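Local coordinates for acyl-[acyl-carrier-protein]--UDP-N-acetylglucosamine O-acyltransferase (Helicobacter pylori, PDB 1J2Z) that catalyses the transfer of a (3R)-hydroxyacyl chain from acyl carrier protein to UDP-N-acetylglucosamine, the first step of lipid A biosynthesis, at residues K6-S11 and V20-F25; G37-N42 and N55-P60; S227-L232 and F247-S252. All coordinates share one frame; numbering follows the deposited sequence.

Contact 1 (K6-S11 and V20-F25). With SO4 (sulfate ion), chain D.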
loop_
_atom_site.group_PDB
_atom_site.type_symbol
_atom_site.label_atom_id
_atom_site.label_comp_id
_atom_site.label_asym_id
_atom_site.label_seq_id
_atom_site.Cartn_x
_atom_site.Cartn_y
_atom_site.Cartn_z
ATOM N N LYS A 6 -28.005 -1.555 -15.623
ATOM C CA LYS A 6 -28.915 -2.671 -15.392
ATOM C C LYS A 6 -28.243 -3.830 -14.656
ATOM O O LYS A 6 -28.909 -4.599 -13.966
ATOM C CB LYS A 6 -29.471 -3.169 -16.725
ATOM C CG LYS A 6 -30.547 -4.230 -16.593
ATOM C CD LYS A 6 -31.149 -4.565 -17.952
ATOM C CE LYS A 6 -31.722 -3.321 -18.631
ATOM N NZ LYS A 6 -32.775 -2.658 -17.808
ATOM N N THR A 7 -26.929 -3.958 -14.815
ATOM C CA THR A 7 -26.186 -5.033 -14.165
ATOM C C THR A 7 -25.935 -4.765 -12.682
ATOM O O THR A 7 -25.586 -5.678 -11.936
ATOM C CB THR A 7 -24.819 -5.249 -14.828
ATOM O OG1 THR A 7 -24.087 -4.021 -14.795
ATOM C CG2 THR A 7 -24.985 -5.713 -16.276
ATOM N N ALA A 8 -26.089 -3.516 -12.261
ATOM C CA ALA A 8 -25.871 -3.165 -10.859
ATOM C C ALA A 8 -26.888 -3.864 -9.958
ATOM O O ALA A 8 -28.045 -4.035 -10.340
ATOM C CB ALA A 8 -25.968 -1.647 -10.678
ATOM N N ILE A 9 -26.444 -4.284 -8.774
ATOM C CA ILE A 9 -27.322 -4.943 -7.810
ATOM C C ILE A 9 -27.652 -3.906 -6.745
ATOM O O ILE A 9 -26.777 -3.466 -5.996
ATOM C CB ILE A 9 -26.641 -6.150 -7.133
ATOM C CG1 ILE A 9 -26.253 -7.194 -8.184
ATOM C CG2 ILE A 9 -27.599 -6.776 -6.103
ATOM C CD1 ILE A 9 -27.437 -7.757 -8.975
ATOM N N ILE A 10 -28.921 -3.524 -6.682
ATOM C CA ILE A 10 -29.370 -2.497 -5.753
ATOM C C ILE A 10 -30.537 -2.971 -4.895
ATOM O O ILE A 10 -31.609 -3.280 -5.409
ATOM C CB ILE A 10 -29.811 -1.245 -6.539
ATOM C CG1 ILE A 10 -28.686 -0.809 -7.485
ATOM C CG2 ILE A 10 -30.183 -0.118 -5.576
ATOM C CD1 ILE A 10 -29.100 0.279 -8.449
ATOM N N SER A 11 -30.324 -3.026 -3.588
ATOM C CA SER A 11 -31.372 -3.454 -2.670
ATOM C C SER A 11 -32.598 -2.567 -2.803
ATOM O O SER A 11 -32.486 -1.348 -2.919
ATOM C CB SER A 11 -30.885 -3.384 -1.227
ATOM O OG SER A 11 -31.983 -3.492 -0.338
ATOM N N VAL A 20 -28.880 10.392 -9.697
ATOM C CA VAL A 20 -27.790 9.491 -9.325
ATOM C C VAL A 20 -27.334 8.579 -10.467
ATOM O O VAL A 20 -28.147 7.978 -11.156
ATOM C CB VAL A 20 -28.181 8.601 -8.122
ATOM C CG1 VAL A 20 -27.058 7.610 -7.810
ATOM C CG2 VAL A 20 -28.464 9.473 -6.908
ATOM N N GLU A 21 -26.023 8.488 -10.655
ATOM C CA GLU A 21 -25.452 7.637 -11.690
ATOM C C GLU A 21 -24.785 6.440 -11.023
ATOM O O GLU A 21 -24.000 6.598 -10.086
ATOM C CB GLU A 21 -24.414 8.407 -12.505
ATOM C CG GLU A 21 -24.979 9.582 -13.275
ATOM C CD GLU A 21 -23.903 10.336 -14.031
ATOM O OE1 GLU A 21 -23.210 9.705 -14.858
ATOM O OE2 GLU A 21 -23.747 11.552 -13.794
ATOM N N ILE A 22 -25.096 5.245 -11.511
ATOM C CA ILE A 22 -24.533 4.025 -10.949
ATOM C C ILE A 22 -23.952 3.189 -12.086
ATOM O O ILE A 22 -24.670 2.785 -13.000
ATOM C CB ILE A 22 -25.621 3.229 -10.187
ATOM C CG1 ILE A 22 -26.147 4.075 -9.022
ATOM C CG2 ILE A 22 -25.058 1.913 -9.675
ATOM C CD1 ILE A 22 -27.263 3.420 -8.222
ATOM N N GLY A 23 -22.646 2.947 -12.026
ATOM C CA GLY A 23 -21.982 2.186 -13.070
ATOM C C GLY A 23 -22.264 0.701 -13.051
ATOM O O GLY A 23 -22.988 0.209 -12.188
ATOM N N GLU A 24 -21.676 -0.017 -14.005
ATOM C CA GLU A 24 -21.860 -1.462 -14.127
ATOM C C GLU A 24 -21.398 -2.242 -12.895
ATOM O O GLU A 24 -20.382 -1.921 -12.284
ATOM C CB GLU A 24 -21.084 -1.995 -15.340
ATOM C CG GLU A 24 -21.322 -1.242 -16.633
ATOM C CD GLU A 24 -22.626 -1.613 -17.298
ATOM O OE1 GLU A 24 -22.960 -0.981 -18.317
ATOM O OE2 GLU A 24 -23.312 -2.539 -16.808
ATOM N N PHE A 25 -22.158 -3.274 -12.550
ATOM C CA PHE A 25 -21.833 -4.160 -11.438
ATOM C C PHE A 25 -21.690 -3.560 -10.040
ATOM O O PHE A 25 -21.040 -4.156 -9.186
ATOM C CB PHE A 25 -20.555 -4.946 -11.775
ATOM C CG PHE A 25 -20.601 -5.631 -13.118
ATOM C CD1 PHE A 25 -19.624 -5.375 -14.076
ATOM C CD2 PHE A 25 -21.637 -6.506 -13.434
ATOM C CE1 PHE A 25 -19.673 -5.978 -15.337
ATOM C CE2 PHE A 25 -21.702 -7.118 -14.692
ATOM C CZ PHE A 25 -20.717 -6.852 -15.646
HETATM S S SO4 D . -27.371 -0.099 -19.291
HETATM O O1 SO4 D . -27.444 -1.352 -20.034
HETATM O O2 SO4 D . -27.282 1.013 -20.220
HETATM O O3 SO4 D . -28.551 0.062 -18.462
HETATM O O4 SO4 D . -26.193 -0.081 -18.425
HETATM O O HOH W 1 -25.860 -2.949 -17.559
#
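Thr7 meets Glu24 and Phe25 through its hydroxyl. OG1 of Thr7 donates to OE2 of Glu24 at 2.6 Å, meeting that oxygen nearly along its C-O axis. The same OG1 accepts the backbone N-H of Phe25, with Thr7 OG1 and Phe25 N 3.1 Å apart and an angle of 155° at the hydrogen. Chi1 of 57° sets OG1 between the backbone N and the carbonyl carbon of Thr7, where it reaches both partners. OG1 also lies 3.7 Å above the plane of the Phe25 ring, offset toward its rim, and Thr7 CB packs 3.6 Å from Phe25 CE2. The apolar side rests on buried Ile22. Ile10 CD1 and Ile22 CD1 meet tip to tip at 3.6 Å, and Ala8 CB lies 3.8 Å from Ile22 CG2.

Strands 9-10 and 21-22 belong to two different sheets of the left-handed beta-helix. This is its N-terminal coil. Ile22 followed by Gly23 fits the hexapeptide pattern, an inward aliphatic residue before a small one; both Ile10 and Ile22 touch Ile28 inside the prism.

Outside this shell, a water accepts from Thr7 N; its O lies 2.7 Å from Glu24 OE2 and also near O4 of a sulfate, probably from the crystallisation liquor. Lys6 N makes a weak bond to the same sulfate. Phe25 also meets Phe25 of both neighbouring subunits edge-to-face, at the trimer centre.

Contact 2 (G37-N42 and N55-P60)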
loop_
_atom_site.group_PDB
_atom_site.type_symbol
_atom_site.label_atom_id
_atom_site.label_comp_id
_atom_site.label_asym_id
_atom_site.label_seq_id
_atom_site.Cartn_x
_atom_site.Cartn_y
_atom_site.Cartn_z
ATOM N N GLY A 37 -27.268 13.726 -7.361
ATOM C CA GLY A 37 -26.054 13.902 -8.136
ATOM C C GLY A 37 -24.887 12.975 -7.854
ATOM O O GLY A 37 -23.814 13.165 -8.425
ATOM N N VAL A 38 -25.072 11.990 -6.981
ATOM C CA VAL A 38 -23.987 11.059 -6.682
ATOM C C VAL A 38 -23.622 10.251 -7.919
ATOM O O VAL A 38 -24.500 9.802 -8.656
ATOM C CB VAL A 38 -24.370 10.067 -5.559
ATOM C CG1 VAL A 38 -23.425 8.852 -5.578
ATOM C CG2 VAL A 38 -24.299 10.762 -4.206
ATOM N N LYS A 39 -22.324 10.072 -8.147
ATOM C CA LYS A 39 -21.867 9.289 -9.286
ATOM C C LYS A 39 -20.976 8.128 -8.859
ATOM O O LYS A 39 -19.889 8.323 -8.319
ATOM C CB LYS A 39 -21.104 10.157 -10.296
ATOM C CG LYS A 39 -20.577 9.342 -11.475
ATOM C CD LYS A 39 -19.885 10.198 -12.534
ATOM C CE LYS A 39 -19.405 9.332 -13.693
ATOM N NZ LYS A 39 -18.872 10.143 -14.821
ATOM N N LEU A 40 -21.452 6.915 -9.110
ATOM C CA LEU A 40 -20.698 5.723 -8.779
ATOM C C LEU A 40 -20.206 5.130 -10.080
ATOM O O LEU A 40 -21.000 4.878 -10.985
ATOM C CB LEU A 40 -21.584 4.687 -8.082
ATOM C CG LEU A 40 -22.305 5.077 -6.793
ATOM C CD1 LEU A 40 -23.036 3.856 -6.254
ATOM C CD2 LEU A 40 -21.307 5.598 -5.775
ATOM N N HIS A 41 -18.902 4.913 -10.189
ATOM C CA HIS A 41 -18.376 4.299 -11.396
ATOM C C HIS A 41 -18.720 2.824 -11.310
ATOM O O HIS A 41 -19.457 2.408 -10.418
ATOM C CB HIS A 41 -16.866 4.500 -11.482
ATOM C CG HIS A 41 -16.473 5.926 -11.711
ATOM N ND1 HIS A 41 -15.671 6.319 -12.761
ATOM C CD2 HIS A 41 -16.794 7.057 -11.040
ATOM C CE1 HIS A 41 -15.518 7.631 -12.728
ATOM N NE2 HIS A 41 -16.189 8.103 -11.693
ATOM N N ASN A 42 -18.207 2.026 -12.233
ATOM C CA ASN A 42 -18.492 0.601 -12.197
ATOM C C ASN A 42 -17.866 -0.048 -10.965
ATOM O O ASN A 42 -16.865 0.433 -10.437
ATOM C CB ASN A 42 -17.932 -0.077 -13.450
ATOM C CG ASN A 42 -16.410 -0.061 -13.488
ATOM O OD1 ASN A 42 -15.749 -1.028 -13.087
ATOM N ND2 ASN A 42 -15.846 1.044 -13.954
ATOM N N ASN A 55 -23.565 15.008 -5.009
ATOM C CA ASN A 55 -22.480 15.158 -5.964
ATOM C C ASN A 55 -21.178 14.425 -5.667
ATOM O O ASN A 55 -20.175 14.647 -6.342
ATOM C CB ASN A 55 -22.199 16.647 -6.174
ATOM C CG ASN A 55 -23.422 17.400 -6.661
ATOM O OD1 ASN A 55 -23.997 17.062 -7.692
ATOM N ND2 ASN A 55 -23.827 18.421 -5.918
ATOM N N THR A 56 -21.172 13.553 -4.669
ATOM C CA THR A 56 -19.943 12.823 -4.394
ATOM C C THR A 56 -19.736 11.790 -5.499
ATOM O O THR A 56 -20.698 11.190 -5.983
ATOM C CB THR A 56 -19.994 12.154 -3.010
ATOM O OG1 THR A 56 -19.763 13.153 -2.011
ATOM C CG2 THR A 56 -18.938 11.058 -2.888
ATOM N N GLU A 57 -18.487 11.613 -5.919
ATOM C CA GLU A 57 -18.164 10.657 -6.975
ATOM C C GLU A 57 -17.193 9.617 -6.431
ATOM O O GLU A 57 -16.201 9.959 -5.791
ATOM C CB GLU A 57 -17.544 11.383 -8.170
ATOM C CG GLU A 57 -17.245 10.491 -9.367
ATOM C CD GLU A 57 -16.670 11.273 -10.541
ATOM O OE1 GLU A 57 -16.466 10.674 -11.612
ATOM O OE2 GLU A 57 -16.421 12.486 -10.391
ATOM N N ILE A 58 -17.493 8.346 -6.687
ATOM C CA ILE A 58 -16.671 7.248 -6.196
ATOM C C ILE A 58 -16.211 6.367 -7.353
ATOM O O ILE A 58 -17.026 5.894 -8.146
ATOM C CB ILE A 58 -17.473 6.411 -5.187
ATOM C CG1 ILE A 58 -17.980 7.332 -4.069
ATOM C CG2 ILE A 58 -16.612 5.277 -4.637
ATOM C CD1 ILE A 58 -18.932 6.676 -3.100
ATOM N N PHE A 59 -14.901 6.141 -7.432
ATOM C CA PHE A 59 -14.311 5.352 -8.509
ATOM C C PHE A 59 -14.327 3.829 -8.318
ATOM O O PHE A 59 -14.579 3.332 -7.222
ATOM C CB PHE A 59 -12.896 5.870 -8.779
ATOM C CG PHE A 59 -12.878 7.211 -9.469
ATOM C CD1 PHE A 59 -13.289 8.362 -8.798
ATOM C CD2 PHE A 59 -12.487 7.318 -10.801
ATOM C CE1 PHE A 59 -13.312 9.605 -9.442
ATOM C CE2 PHE A 59 -12.503 8.553 -11.462
ATOM C CZ PHE A 59 -12.917 9.700 -10.783
ATOM N N PRO A 60 -14.044 3.070 -9.394
ATOM C CA PRO A 60 -14.037 1.604 -9.372
ATOM C C PRO A 60 -13.335 0.883 -8.233
ATOM O O PRO A 60 -12.253 1.264 -7.798
ATOM C CB PRO A 60 -13.426 1.239 -10.727
ATOM C CG PRO A 60 -13.861 2.368 -11.606
ATOM C CD PRO A 60 -13.619 3.565 -10.719
HETATM O O HOH W 2 -23.140 15.444 -10.096
HETATM O O HOH W 3 -16.465 11.670 -14.176
#
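Residues 37-42 and 55-60 run parallel, 4° apart, with Lys39 paired to Glu57 and Leu40 to Ile58, and hydrogen bonds from Lys39 N to Thr56 O, Ile58 N to Lys39 O and His41 N to Ile58 O. Just past the strand, His41 NE2 donates to Glu57 OE1 at 2.6 Å. The ring and carboxylate planes lie 18° apart, and the oxygen is met on its anti side. Phe59 stacks on a face of the His41 ring, centroids 4.0 Å apart and planes at 24°, with His41 NE2 over the centre of the Phe59 ring. Imidazole N-H and ring face thus serve two neighbours at once.

The strands are stacked rungs of one sheet of the left-handed beta-helix, so equivalent residues of successive coils sit side by side. Leu40 and Ile58 point into the prism, Leu40 CD2 lying 3.7 Å from Ile58 CD1.

On the face of Lys39 and Glu57, a water 2.9 Å from Lys39 NZ donates to Glu57 OE1, which also accepts from His41 NE2. Beyond the strand, Pro60 CG packs 3.3 Å from Asn42 ND2. Asn42 OD1 bonds to Thr45 of the second subunit, and Arg89 makes a cation-pi contact with Phe59.

Contact 3 (S227-L232 and F247-S252)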
loop_
_atom_site.group_PDB
_atom_site.type_symbol
_atom_site.label_atom_id
_atom_site.label_comp_id
_atom_site.label_asym_id
_atom_site.label_seq_id
_atom_site.Cartn_x
_atom_site.Cartn_y
_atom_site.Cartn_z
ATOM N N SER A 227 1.884 26.530 29.372
ATOM C CA SER A 227 1.999 27.692 28.499
ATOM C C SER A 227 0.670 27.941 27.798
ATOM O O SER A 227 0.276 29.089 27.582
ATOM C CB SER A 227 3.099 27.474 27.454
ATOM O OG SER A 227 4.366 27.368 28.075
ATOM N N ALA A 228 -0.023 26.862 27.447
ATOM C CA ALA A 228 -1.308 26.976 26.769
ATOM C C ALA A 228 -2.335 27.648 27.680
ATOM O O ALA A 228 -3.051 28.555 27.257
ATOM C CB ALA A 228 -1.804 25.594 26.341
ATOM N N LYS A 229 -2.397 27.199 28.931
ATOM C CA LYS A 229 -3.335 27.763 29.895
ATOM C C LYS A 229 -3.038 29.240 30.135
ATOM O O LYS A 229 -3.952 30.063 30.195
ATOM C CB LYS A 229 -3.275 26.975 31.209
ATOM C CG LYS A 229 -3.625 25.505 31.031
ATOM C CD LYS A 229 -4.006 24.815 32.328
ATOM C CE LYS A 229 -2.833 24.689 33.273
ATOM N NZ LYS A 229 -3.181 23.816 34.431
ATOM N N LEU A 230 -1.759 29.578 30.258
ATOM C CA LEU A 230 -1.366 30.964 30.472
ATOM C C LEU A 230 -1.721 31.803 29.256
ATOM O O LEU A 230 -2.098 32.968 29.376
ATOM C CB LEU A 230 0.139 31.059 30.735
ATOM C CG LEU A 230 0.607 30.623 32.124
ATOM C CD1 LEU A 230 2.128 30.590 32.174
ATOM C CD2 LEU A 230 0.056 31.593 33.166
ATOM N N GLU A 231 -1.601 31.198 28.082
ATOM C CA GLU A 231 -1.898 31.876 26.831
ATOM C C GLU A 231 -3.382 32.238 26.758
ATOM O O GLU A 231 -3.752 33.282 26.220
ATOM C CB GLU A 231 -1.516 30.970 25.662
ATOM C CG GLU A 231 -1.084 31.709 24.418
ATOM C CD GLU A 231 0.076 32.646 24.682
ATOM O OE1 GLU A 231 1.073 32.212 25.292
ATOM O OE2 GLU A 231 -0.007 33.819 24.273
ATOM N N LEU A 232 -4.224 31.368 27.303
ATOM C CA LEU A 232 -5.663 31.592 27.312
ATOM C C LEU A 232 -6.028 32.710 28.288
ATOM O O LEU A 232 -7.044 33.391 28.119
ATOM C CB LEU A 232 -6.385 30.303 27.702
ATOM C CG LEU A 232 -6.343 29.189 26.654
ATOM C CD1 LEU A 232 -6.690 27.858 27.301
ATOM C CD2 LEU A 232 -7.305 29.518 25.515
ATOM N N PHE A 247 -7.224 23.166 21.812
ATOM C CA PHE A 247 -6.916 21.912 21.121
ATOM C C PHE A 247 -5.852 21.172 21.928
ATOM O O PHE A 247 -5.988 19.984 22.231
ATOM C CB PHE A 247 -6.371 22.188 19.715
ATOM C CG PHE A 247 -5.976 20.942 18.965
ATOM C CD1 PHE A 247 -6.940 20.126 18.388
ATOM C CD2 PHE A 247 -4.637 20.566 18.870
ATOM C CE1 PHE A 247 -6.583 18.954 17.726
ATOM C CE2 PHE A 247 -4.266 19.392 18.212
ATOM C CZ PHE A 247 -5.242 18.585 17.639
ATOM N N ILE A 248 -4.796 21.897 22.277
ATOM C CA ILE A 248 -3.685 21.354 23.046
ATOM C C ILE A 248 -4.104 20.781 24.394
ATOM O O ILE A 248 -3.720 19.665 24.742
ATOM C CB ILE A 248 -2.604 22.437 23.272
ATOM C CG1 ILE A 248 -1.917 22.758 21.944
ATOM C CG2 ILE A 248 -1.594 21.970 24.308
ATOM C CD1 ILE A 248 -0.956 23.943 22.011
ATOM N N LEU A 249 -4.887 21.538 25.155
ATOM C CA LEU A 249 -5.328 21.078 26.469
ATOM C C LEU A 249 -6.262 19.872 26.398
ATOM O O LEU A 249 -6.401 19.140 27.373
ATOM C CB LEU A 249 -6.019 22.216 27.232
ATOM C CG LEU A 249 -5.190 23.465 27.549
ATOM C CD1 LEU A 249 -6.035 24.442 28.357
ATOM C CD2 LEU A 249 -3.940 23.085 28.324
ATOM N N GLU A 250 -6.894 19.659 25.247
ATOM C CA GLU A 250 -7.807 18.530 25.087
ATOM C C GLU A 250 -7.123 17.258 24.594
ATOM O O GLU A 250 -7.738 16.192 24.548
ATOM C CB GLU A 250 -8.935 18.894 24.118
ATOM C CG GLU A 250 -9.963 19.850 24.696
ATOM C CD GLU A 250 -10.989 20.282 23.666
ATOM O OE1 GLU A 250 -11.559 19.401 22.988
ATOM O OE2 GLU A 250 -11.227 21.500 23.537
ATOM N N SER A 251 -5.848 17.369 24.235
ATOM C CA SER A 251 -5.093 16.227 23.724
ATOM C C SER A 251 -5.071 14.998 24.635
ATOM O O SER A 251 -4.857 15.109 25.840
ATOM C CB SER A 251 -3.657 16.653 23.427
ATOM O OG SER A 251 -2.918 15.565 22.912
ATOM N N SER A 252 -5.279 13.826 24.037
ATOM C CA SER A 252 -5.272 12.558 24.763
ATOM C C SER A 252 -3.938 11.847 24.590
ATOM O O SER A 252 -3.347 11.359 25.553
ATOM C CB SER A 252 -6.390 11.640 24.257
ATOM O OG SER A 252 -7.654 12.032 24.761
#
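Ala228 and Leu232, which both touch Leu249, sit on a helical turn whose shortest polar bond joins Glu231 N to Ser227 O at 2.9 Å. The next bond, from Leu232 N to Ala228 O at 3.0 Å, ties these two residues directly. They lie one turn apart, and both CB atoms point toward residues 247-252. The contact itself is apolar.

Leu249 carries most of it. Both of its methyls touch Lys229 CG; CD2 adds Ala228 and CD1 adds Leu232. Leu249 CD2 packs 3.8 Å from Ala228 CB and 3.6 Å from Lys229 CG. Leu249 CD1 meets Leu232 CD1 tip to tip at 3.6 Å and also lies 3.8 Å from Lys229 CG. The isobutyl group thus rests against three side chains of the facing helix. Chi1 of -61° puts CG of Leu249 anti to its carbonyl carbon, and chi2 of -178° extends the chain to CD1. Lys229 crosses Leu249 at about a right angle and offers its aliphatic stem. Its ammonium end is engaged elsewhere, in a salt bridge with Glu226. Ile248 adds a looser touch, CG2 of Ile248 to Ala228 CB at 4.2 Å.

Helices 224-234 and 239-250 belong to the helical C-terminal domain that follows the beta-helix in LpxA. The contact joins the last two helices of that domain, brought together by the turn between them.

Around it, Arg225 donates to the backbone oxygen of Leu249, adding a polar tie beside the apolar patch. Ile248 also packs on Leu217, and Glu231 forms a salt bridge with Arg216, so helix 204-217 adjoins both helices.

Contacts 1 and 2 share one sheet of the beta-helix, where strands 21-22 and 39-40 are neighbours. Their centres are 11 Å apart, and Gly23 N and Leu40 O, 2.7 Å apart, probably form a hydrogen bond between them. Contact 1 joins two different sheets through the Thr7 hydroxyl; contact 2 joins adjacent strands mainly through backbone bonds. Each sets inward aliphatic residues against an outer side of mixed polar and aromatic groups, and each touches the second subunit. All three are partly buried, contact 2 with the largest share of buried residues. Contact 3, across the chain's centre and about 41 Å from contact 2 between centres, joins two helices by aliphatic side chains, untouched by other subunits.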